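Local coordinates for protein cytochrome P450 (CYP102L1) (PDB 6N6Q) that binds heme and, as a cytochrome P450 encoded by a mycobacteriophage, probably catalyses monooxygenation of an organic substrate, at residues A116-K119 with E120-S123; I420-Q423 with F424-E428; K108-E111 with I112-A116. All blocks are in the same frame, centred on the assembly; numbering follows the deposited sequence.

Interaction 1: residues A116-K119 with E120-S123; sequences AFTK and EAMS. With HEM (protoporphyrin IX containing Fe), chain E.
The methyl group of A121 rests against the peptide carbonyl of A116, with A121 CB 3.5 Å from A116 C, so the first turn of the new helix folds back over the chain leading into it. The turn begins at T118, the N-cap residue of helix 119-145. Its OG1 is swung between its own backbone N and carbonyl carbon (chi1 63°) and accepts a weak capping bond from A121 N, 3.3 Å from T118 OG1 and fairly straight at 160°. M122 N is shared weakly between two carbonyls of this first turn, T118 O at 3.0 Å and K119 O at 3.1 Å. In the side chain of M122, CG lies 3.3 Å from T118 O, and the chain then bends at chi2 and chi3, leading its sulfur away from the turn. Further along, S123 OG donates back to E120 O at 2.6 Å, tying a serine hydroxyl to its own helix. On the approach, F117 sends its ring the other way, where F117 CE1 lies 3.5 Å from CBC of a heme vinyl group, and F275 of helix 265-296 meets that ring edge to face. A116 O takes the hydroxyl of Y125, while M122 touches F424 and H427 of helix 422-439 and F322 of helix 322-326.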
loop_
_atom_site.group_PDB
_atom_site.type_symbol
_atom_site.label_atom_id
_atom_site.label_comp_id
_atom_site.label_asym_id
_atom_site.label_seq_id
_atom_site.Cartn_x
_atom_site.Cartn_y
_atom_site.Cartn_z
ATOM N N ALA A 116 -12.061 -11.330 7.887
ATOM C CA ALA A 116 -11.702 -11.592 6.501
ATOM C C ALA A 116 -10.252 -11.251 6.187
ATOM O O ALA A 116 -9.824 -11.424 5.042
ATOM C CB ALA A 116 -12.626 -10.812 5.561
ATOM N N PHE A 117 -9.490 -10.770 7.172
ATOM C CA PHE A 117 -8.114 -10.348 6.952
ATOM C C PHE A 117 -7.137 -10.981 7.934
ATOM O O PHE A 117 -5.980 -10.552 7.997
ATOM C CB PHE A 117 -8.004 -8.822 7.027
ATOM C CG PHE A 117 -8.501 -8.118 5.800
ATOM C CD1 PHE A 117 -7.645 -7.858 4.742
ATOM C CD2 PHE A 117 -9.822 -7.717 5.702
ATOM C CE1 PHE A 117 -8.097 -7.211 3.610
ATOM C CE2 PHE A 117 -10.282 -7.069 4.572
ATOM C CZ PHE A 117 -9.418 -6.816 3.525
ATOM N N THR A 118 -7.565 -11.981 8.698
ATOM C CA THR A 118 -6.682 -12.638 9.645
ATOM C C THR A 118 -5.798 -13.661 8.934
ATOM O O THR A 118 -5.932 -13.917 7.734
ATOM C CB THR A 118 -7.488 -13.318 10.748
ATOM O OG1 THR A 118 -8.309 -14.346 10.177
ATOM C CG2 THR A 118 -8.372 -12.306 11.459
ATOM N N LYS A 119 -4.876 -14.247 9.700
ATOM C CA LYS A 119 -4.016 -15.297 9.160
ATOM C C LYS A 119 -4.840 -16.496 8.714
ATOM O O LYS A 119 -4.551 -17.111 7.681
ATOM C CB LYS A 119 -2.977 -15.720 10.202
ATOM C CG LYS A 119 -1.806 -14.757 10.401
ATOM C CD LYS A 119 -2.229 -13.463 11.086
ATOM C CE LYS A 119 -3.051 -13.731 12.339
ATOM N NZ LYS A 119 -3.928 -12.573 12.676
ATOM N N GLU A 120 -5.872 -16.842 9.488
ATOM C CA GLU A 120 -6.781 -17.914 9.096
ATOM C C GLU A 120 -7.443 -17.608 7.758
ATOM O O GLU A 120 -7.539 -18.478 6.884
ATOM C CB GLU A 120 -7.838 -18.115 10.182
ATOM C CG GLU A 120 -9.068 -18.884 9.726
ATOM C CD GLU A 120 -10.282 -18.597 10.590
ATOM O OE1 GLU A 120 -10.214 -17.672 11.429
ATOM O OE2 GLU A 120 -11.307 -19.294 10.429
ATOM N N ALA A 121 -7.908 -16.369 7.582
ATOM C CA ALA A 121 -8.565 -15.998 6.336
ATOM C C ALA A 121 -7.593 -16.002 5.164
ATOM O O ALA A 121 -8.013 -16.190 4.016
ATOM C CB ALA A 121 -9.223 -14.625 6.475
ATOM N N MET A 122 -6.300 -15.804 5.427
ATOM C CA MET A 122 -5.321 -15.795 4.345
ATOM C C MET A 122 -5.202 -17.167 3.690
ATOM O O MET A 122 -5.030 -17.262 2.469
ATOM C CB MET A 122 -3.961 -15.327 4.863
ATOM C CG MET A 122 -3.907 -13.843 5.190
ATOM S SD MET A 122 -4.582 -12.828 3.860
ATOM C CE MET A 122 -3.548 -13.330 2.481
ATOM N N SER A 123 -5.298 -18.237 4.483
ATOM C CA SER A 123 -5.206 -19.579 3.919
ATOM C C SER A 123 -6.340 -19.853 2.941
ATOM O O SER A 123 -6.164 -20.620 1.987
ATOM C CB SER A 123 -5.202 -20.624 5.036
ATOM O OG SER A 123 -6.403 -20.574 5.786
HETATM C CHA HEM E . -4.499 1.387 6.188
HETATM C CHB HEM E . -0.009 0.817 4.417
HETATM C CHC HEM E . -1.524 -3.004 1.815
HETATM C CHD HEM E . -6.112 -1.942 3.017
HETATM C C1A HEM E . -3.146 1.562 5.969
HETATM C C2A HEM E . -2.276 2.532 6.610
HETATM C C3A HEM E . -1.045 2.373 6.121
HETATM C C4A HEM E . -1.076 1.297 5.150
HETATM C CMA HEM E . 0.193 3.200 6.524
HETATM C CAA HEM E . -2.688 3.578 7.668
HETATM C CBA HEM E . -3.194 4.824 6.946
HETATM C CGA HEM E . -3.439 5.944 7.923
HETATM O O1A HEM E . -3.100 5.790 9.126
HETATM O O2A HEM E . -3.977 6.998 7.497
HETATM C C1B HEM E . -0.014 -0.302 3.605
HETATM C C2B HEM E . 1.152 -0.930 3.016
HETATM C C3B HEM E . 0.737 -1.990 2.293
HETATM C C4B HEM E . -0.709 -2.059 2.406
HETATM C CMB HEM E . 2.592 -0.409 3.232
HETATM C CAB HEM E . 1.556 -3.009 1.458
HETATM C CBB HEM E . 2.884 -2.979 1.290
HETATM C C1C HEM E . -2.898 -3.083 1.925
HETATM C C2C HEM E . -3.754 -4.113 1.372
HETATM C C3C HEM E . -5.018 -3.835 1.693
HETATM C C4C HEM E . -5.024 -2.602 2.473
HETATM C CMC HEM E . -3.297 -5.334 0.544
HETATM C CAC HEM E . -6.214 -4.721 1.268
HETATM C CBC HEM E . -7.477 -4.457 1.618
HETATM C C1D HEM E . -6.084 -0.957 3.986
HETATM C C2D HEM E . -7.233 -0.364 4.647
HETATM C C3D HEM E . -6.789 0.549 5.519
HETATM C C4D HEM E . -5.341 0.576 5.450
HETATM C CMD HEM E . -8.712 -0.725 4.386
HETATM C CAD HEM E . -7.664 1.426 6.444
HETATM C CBD HEM E . -8.006 0.660 7.718
HETATM C CGD HEM E . -8.779 1.545 8.664
HETATM O O1D HEM E . -9.613 1.010 9.441
HETATM O O2D HEM E . -8.571 2.787 8.640
HETATM N NA HEM E . -2.374 0.831 5.084
HETATM N NB HEM E . -1.127 -1.017 3.212
HETATM N NC HEM E . -3.710 -2.182 2.587
HETATM N ND HEM E . -4.949 -0.356 4.504
HETATM FE FE HEM E . -3.054 -0.597 3.732
#

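Interaction 2: residues I420-Q423 with F424-E428. With HEM (protoporphyrin IX containing Fe), chain E.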
loop_
_atom_site.group_PDB
_atom_site.type_symbol
_atom_site.label_atom_id
_atom_site.label_comp_id
_atom_site.label_asym_id
_atom_site.label_seq_id
_atom_site.Cartn_x
_atom_site.Cartn_y
_atom_site.Cartn_z
ATOM N N ILE A 420 -5.538 -2.822 7.880
ATOM C CA ILE A 420 -6.266 -4.076 8.027
ATOM C C ILE A 420 -5.718 -5.158 7.102
ATOM O O ILE A 420 -5.936 -6.351 7.351
ATOM C CB ILE A 420 -7.772 -3.860 7.774
ATOM C CG1 ILE A 420 -8.586 -5.034 8.326
ATOM C CG2 ILE A 420 -8.045 -3.685 6.293
ATOM C CD1 ILE A 420 -10.073 -4.933 8.057
ATOM N N GLY A 421 -4.998 -4.780 6.046
ATOM C CA GLY A 421 -4.506 -5.750 5.087
ATOM C C GLY A 421 -3.022 -6.041 5.200
ATOM O O GLY A 421 -2.382 -6.400 4.209
ATOM N N ARG A 422 -2.466 -5.891 6.404
ATOM C CA ARG A 422 -1.038 -6.134 6.594
ATOM C C ARG A 422 -0.691 -7.594 6.339
ATOM O O ARG A 422 0.253 -7.901 5.601
ATOM C CB ARG A 422 -0.618 -5.720 8.004
ATOM C CG ARG A 422 0.832 -6.039 8.330
ATOM C CD ARG A 422 1.202 -5.565 9.725
ATOM N NE ARG A 422 2.615 -5.790 10.020
ATOM C CZ ARG A 422 3.238 -5.306 11.090
ATOM N NH1 ARG A 422 2.576 -4.566 11.968
ATOM N NH2 ARG A 422 4.527 -5.559 11.278
ATOM N N GLN A 423 -1.443 -8.513 6.947
ATOM C CA GLN A 423 -1.185 -9.932 6.733
ATOM C C GLN A 423 -1.468 -10.339 5.292
ATOM O O GLN A 423 -0.824 -11.256 4.771
ATOM C CB GLN A 423 -2.018 -10.771 7.702
ATOM C CG GLN A 423 -1.747 -10.475 9.172
ATOM C CD GLN A 423 -2.591 -9.330 9.708
ATOM O OE1 GLN A 423 -3.809 -9.305 9.528
ATOM N NE2 GLN A 423 -1.945 -8.375 10.370
ATOM N N PHE A 424 -2.417 -9.669 4.636
ATOM C CA PHE A 424 -2.666 -9.932 3.223
ATOM C C PHE A 424 -1.502 -9.450 2.370
ATOM O O PHE A 424 -1.045 -10.160 1.466
ATOM C CB PHE A 424 -3.972 -9.261 2.786
ATOM C CG PHE A 424 -4.422 -9.643 1.401
ATOM C CD1 PHE A 424 -3.914 -8.998 0.285
ATOM C CD2 PHE A 424 -5.368 -10.638 1.218
ATOM C CE1 PHE A 424 -4.331 -9.344 -0.986
ATOM C CE2 PHE A 424 -5.789 -10.991 -0.051
ATOM C CZ PHE A 424 -5.270 -10.344 -1.154
ATOM N N ALA A 425 -1.009 -8.240 2.642
ATOM C CA ALA A 425 0.085 -7.685 1.853
ATOM C C ALA A 425 1.362 -8.494 2.036
ATOM O O ALA A 425 2.047 -8.822 1.060
ATOM C CB ALA A 425 0.314 -6.222 2.231
ATOM N N GLN A 426 1.699 -8.832 3.282
ATOM C CA GLN A 426 2.920 -9.589 3.529
ATOM C C GLN A 426 2.859 -10.977 2.906
ATOM O O GLN A 426 3.890 -11.514 2.489
ATOM C CB GLN A 426 3.182 -9.680 5.031
ATOM C CG GLN A 426 3.624 -8.361 5.644
ATOM C CD GLN A 426 3.546 -8.360 7.156
ATOM O OE1 GLN A 426 2.916 -9.230 7.757
ATOM N NE2 GLN A 426 4.189 -7.378 7.782
ATOM N N HIS A 427 1.666 -11.567 2.814
ATOM C CA HIS A 427 1.549 -12.878 2.183
ATOM C C HIS A 427 1.759 -12.781 0.677
ATOM O O HIS A 427 2.519 -13.563 0.096
ATOM C CB HIS A 427 0.190 -13.499 2.499
ATOM C CG HIS A 427 0.107 -14.959 2.178
ATOM N ND1 HIS A 427 0.824 -15.913 2.867
ATOM C CD2 HIS A 427 -0.604 -15.628 1.239
ATOM C CE1 HIS A 427 0.557 -17.107 2.369
ATOM N NE2 HIS A 427 -0.306 -16.962 1.380
ATOM N N GLU A 428 1.099 -11.819 0.026
ATOM C CA GLU A 428 1.199 -11.715 -1.427
ATOM C C GLU A 428 2.565 -11.207 -1.871
ATOM O O GLU A 428 3.027 -11.559 -2.962
ATOM C CB GLU A 428 0.098 -10.805 -1.975
ATOM C CG GLU A 428 0.183 -9.365 -1.504
ATOM C CD GLU A 428 -0.651 -8.421 -2.349
ATOM O OE1 GLU A 428 -0.642 -8.566 -3.591
ATOM O OE2 GLU A 428 -1.317 -7.536 -1.771
HETATM C CHA HEM E . -4.499 1.387 6.188
HETATM C CHB HEM E . -0.009 0.817 4.417
HETATM C CHC HEM E . -1.524 -3.004 1.815
HETATM C CHD HEM E . -6.112 -1.942 3.017
HETATM C C1A HEM E . -3.146 1.562 5.969
HETATM C C2A HEM E . -2.276 2.532 6.610
HETATM C C3A HEM E . -1.045 2.373 6.121
HETATM C C4A HEM E . -1.076 1.297 5.150
HETATM C CMA HEM E . 0.193 3.200 6.524
HETATM C CAA HEM E . -2.688 3.578 7.668
HETATM C CBA HEM E . -3.194 4.824 6.946
HETATM C CGA HEM E . -3.439 5.944 7.923
HETATM O O1A HEM E . -3.100 5.790 9.126
HETATM O O2A HEM E . -3.977 6.998 7.497
HETATM C C1B HEM E . -0.014 -0.302 3.605
HETATM C C2B HEM E . 1.152 -0.930 3.016
HETATM C C3B HEM E . 0.737 -1.990 2.293
HETATM C C4B HEM E . -0.709 -2.059 2.406
HETATM C CMB HEM E . 2.592 -0.409 3.232
HETATM C CAB HEM E . 1.556 -3.009 1.458
HETATM C CBB HEM E . 2.884 -2.979 1.290
HETATM C C1C HEM E . -2.898 -3.083 1.925
HETATM C C2C HEM E . -3.754 -4.113 1.372
HETATM C C3C HEM E . -5.018 -3.835 1.693
HETATM C C4C HEM E . -5.024 -2.602 2.473
HETATM C CMC HEM E . -3.297 -5.334 0.544
HETATM C CAC HEM E . -6.214 -4.721 1.268
HETATM C CBC HEM E . -7.477 -4.457 1.618
HETATM C C1D HEM E . -6.084 -0.957 3.986
HETATM C C2D HEM E . -7.233 -0.364 4.647
HETATM C C3D HEM E . -6.789 0.549 5.519
HETATM C C4D HEM E . -5.341 0.576 5.450
HETATM C CMD HEM E . -8.712 -0.725 4.386
HETATM C CAD HEM E . -7.664 1.426 6.444
HETATM C CBD HEM E . -8.006 0.660 7.718
HETATM C CGD HEM E . -8.779 1.545 8.664
HETATM O O1D HEM E . -9.613 1.010 9.441
HETATM O O2D HEM E . -8.571 2.787 8.640
HETATM N NA HEM E . -2.374 0.831 5.084
HETATM N NB HEM E . -1.127 -1.017 3.212
HETATM N NC HEM E . -3.710 -2.182 2.587
HETATM N ND HEM E . -4.949 -0.356 4.504
HETATM FE FE HEM E . -3.054 -0.597 3.732
HETATM O O HOH W 1 -4.606 -8.673 6.576
#
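R422 runs out in full extension, its CG anti to the backbone N (chi1 175°), while Q426 one turn later sets CG beside its own backbone N (chi1 -71°) and leans back along the helix; together these torsions bring the guanidinium and the amide end close. The amide end lies at the edge of the guanidinium, and the two planes are 73° apart. Q426 CG also sits 3.4 Å from R422 O, which accepts from Q426 N at 2.9 Å. On the heme side, G421 is the N-cap of helix 422-439, which follows the heme-binding loop of the P450 fold and corresponds to its L helix. With no side chain at G421, the backbone can lie close to the porphyrin. G421 O accepts from A425 N at 2.8 Å, and A425 CB touches that carbonyl and also a heme vinyl, 3.5 Å from HEM CAB. F424 lays its ring obliquely by a heme methyl, F424 CD1 being 3.7 Å from HEM CMC. One water joins the loop to the first turn: it is hydrogen-bonded to I420 O at 2.8 Å and accepts from F424 N at 3.1 Å. I420 itself applies CG2 to the porphyrin, 3.6 Å from HEM CMD. E428 OE2, near the heme methyl CMC, is hydrogen-bonded to S283 OG of helix 265-296, whereas H427 points away from the heme and bonds H126 through NE2.

Interaction 3: residues K108-E111 with I112-A116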
loop_
_atom_site.group_PDB
_atom_site.type_symbol
_atom_site.label_atom_id
_atom_site.label_comp_id
_atom_site.label_asym_id
_atom_site.label_seq_id
_atom_site.Cartn_x
_atom_site.Cartn_y
_atom_site.Cartn_z
ATOM N N LYS A 108 -18.591 -0.183 11.972
ATOM C CA LYS A 108 -19.320 -1.336 11.451
ATOM C C LYS A 108 -18.442 -2.160 10.518
ATOM O O LYS A 108 -18.228 -3.356 10.739
ATOM C CB LYS A 108 -20.588 -0.873 10.728
ATOM C CG LYS A 108 -21.690 -0.375 11.646
ATOM C CD LYS A 108 -22.927 0.019 10.852
ATOM C CE LYS A 108 -23.434 -1.139 10.007
ATOM N NZ LYS A 108 -24.652 -0.778 9.228
ATOM N N ALA A 109 -17.907 -1.521 9.473
ATOM C CA ALA A 109 -17.069 -2.236 8.514
ATOM C C ALA A 109 -15.845 -2.843 9.189
ATOM O O ALA A 109 -15.435 -3.962 8.856
ATOM C CB ALA A 109 -16.647 -1.296 7.386
ATOM N N HIS A 110 -15.254 -2.127 10.148
ATOM C CA HIS A 110 -14.040 -2.623 10.788
ATOM C C HIS A 110 -14.308 -3.890 11.591
ATOM O O HIS A 110 -13.500 -4.824 11.569
ATOM C CB HIS A 110 -13.433 -1.543 11.683
ATOM C CG HIS A 110 -12.201 -1.985 12.408
ATOM N ND1 HIS A 110 -11.010 -2.242 11.763
ATOM C CD2 HIS A 110 -11.976 -2.222 13.722
ATOM C CE1 HIS A 110 -10.103 -2.615 12.649
ATOM N NE2 HIS A 110 -10.664 -2.610 13.846
ATOM N N GLU A 111 -15.433 -3.946 12.305
ATOM C CA GLU A 111 -15.766 -5.143 13.065
ATOM C C GLU A 111 -16.380 -6.239 12.203
ATOM O O GLU A 111 -16.564 -7.359 12.692
ATOM C CB GLU A 111 -16.721 -4.800 14.215
ATOM C CG GLU A 111 -16.318 -3.587 15.059
ATOM C CD GLU A 111 -15.136 -3.839 15.988
ATOM O OE1 GLU A 111 -14.134 -4.449 15.557
ATOM O OE2 GLU A 111 -15.209 -3.414 17.161
ATOM N N ILE A 112 -16.696 -5.949 10.945
ATOM C CA ILE A 112 -17.251 -6.937 10.030
ATOM C C ILE A 112 -16.168 -7.572 9.167
ATOM O O ILE A 112 -16.197 -8.777 8.917
ATOM C CB ILE A 112 -18.351 -6.291 9.159
ATOM C CG1 ILE A 112 -19.613 -6.040 9.983
ATOM C CG2 ILE A 112 -18.669 -7.155 7.946
ATOM C CD1 ILE A 112 -20.650 -5.201 9.265
ATOM N N LEU A 113 -15.198 -6.777 8.721
ATOM C CA LEU A 113 -14.182 -7.244 7.790
ATOM C C LEU A 113 -12.907 -7.730 8.467
ATOM O O LEU A 113 -12.050 -8.300 7.785
ATOM C CB LEU A 113 -13.841 -6.134 6.792
ATOM C CG LEU A 113 -14.906 -5.905 5.719
ATOM C CD1 LEU A 113 -14.805 -4.507 5.131
ATOM C CD2 LEU A 113 -14.774 -6.959 4.627
ATOM N N THR A 114 -12.758 -7.526 9.776
ATOM C CA THR A 114 -11.579 -8.046 10.467
ATOM C C THR A 114 -11.414 -9.558 10.330
ATOM O O THR A 114 -10.279 -9.998 10.076
ATOM C CB THR A 114 -11.601 -7.638 11.948
ATOM O OG1 THR A 114 -12.955 -7.479 12.391
ATOM C CG2 THR A 114 -10.836 -6.341 12.163
ATOM N N PRO A 115 -12.449 -10.395 10.472
ATOM C CA PRO A 115 -12.236 -11.840 10.278
ATOM C C PRO A 115 -11.833 -12.207 8.862
ATOM O O PRO A 115 -11.306 -13.307 8.652
ATOM C CB PRO A 115 -13.594 -12.456 10.647
ATOM C CG PRO A 115 -14.276 -11.421 11.474
ATOM C CD PRO A 115 -13.833 -10.115 10.904
ATOM N N ALA A 116 -12.061 -11.330 7.887
ATOM C CA ALA A 116 -11.702 -11.592 6.501
ATOM C C ALA A 116 -10.252 -11.251 6.187
ATOM O O ALA A 116 -9.824 -11.424 5.042
ATOM C CB ALA A 116 -12.626 -10.812 5.561
#
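T114 turns back onto H110, one helical turn earlier, and uses each atom of its short side chain to do so. CB comes first, lying against the carbonyl of H110. From it OG1 reaches back and donates to H110 O, 2.8 Å from T114 OG1 and in the carbonyl plane, at a C=O...O angle of 146°. The same carbonyl also takes a weak bond from T114 N, so backbone and hydroxyl of one residue close on one acceptor. The other branch, CG2, passes only 3.1 Å from H110 O and ends over a face of the H110 imidazole, 4.1 Å from the ring centroid and 21° off the normal, a CH-pi contact displaced toward the rim. At a chi1 of 28°, off the staggered value, hydroxyl and methyl both face H110. The imidazole also stacks with W106, whose NE1 is hydrogen-bonded to the heme; W106 and H110 have the spacing of the WxxxR motif in the P450 C helix, to which helix 104-113 corresponds, with histidine in the arginine's place. A109 O receives both L113 N at 2.8 Å and I112 N at 3.1 Å. I112 CG1 crowds K108 O at 3.1 Å, and its side chain goes on to I250 of helix 247-253. K108 sends NZ away to K262 O. A109 O and H110 O thus each accept from two donors, but in different ways: the first pair is all backbone, whereas at H110 O the weak bond from T114 N is supplemented by the threonine hydroxyl, so side-chain chemistry carries much of the hold on that carbonyl.

In the fold
Interactions 3 and 1 follow each other along the chain and share A116: the first lies along the later part of helix 104-113, the second is the opening turn of helix 119-145, and A121 CB packs on P115 O. Both lie farther from the chain's centre than interaction 2, the start of helix 422-439, and all three mix buried and exposed residues. Interaction 2 has the broadest heme contact, interaction 1 reaches heme through F117, and in interaction 3 H110 comes close to it. A threonine hydroxyl serves interaction 1 as weak cap acceptor and interaction 3 as donor, whereas the helix start in 420-428 has a glycine N-cap and a bridging water. M122 against F424 joins interactions 1 and 2.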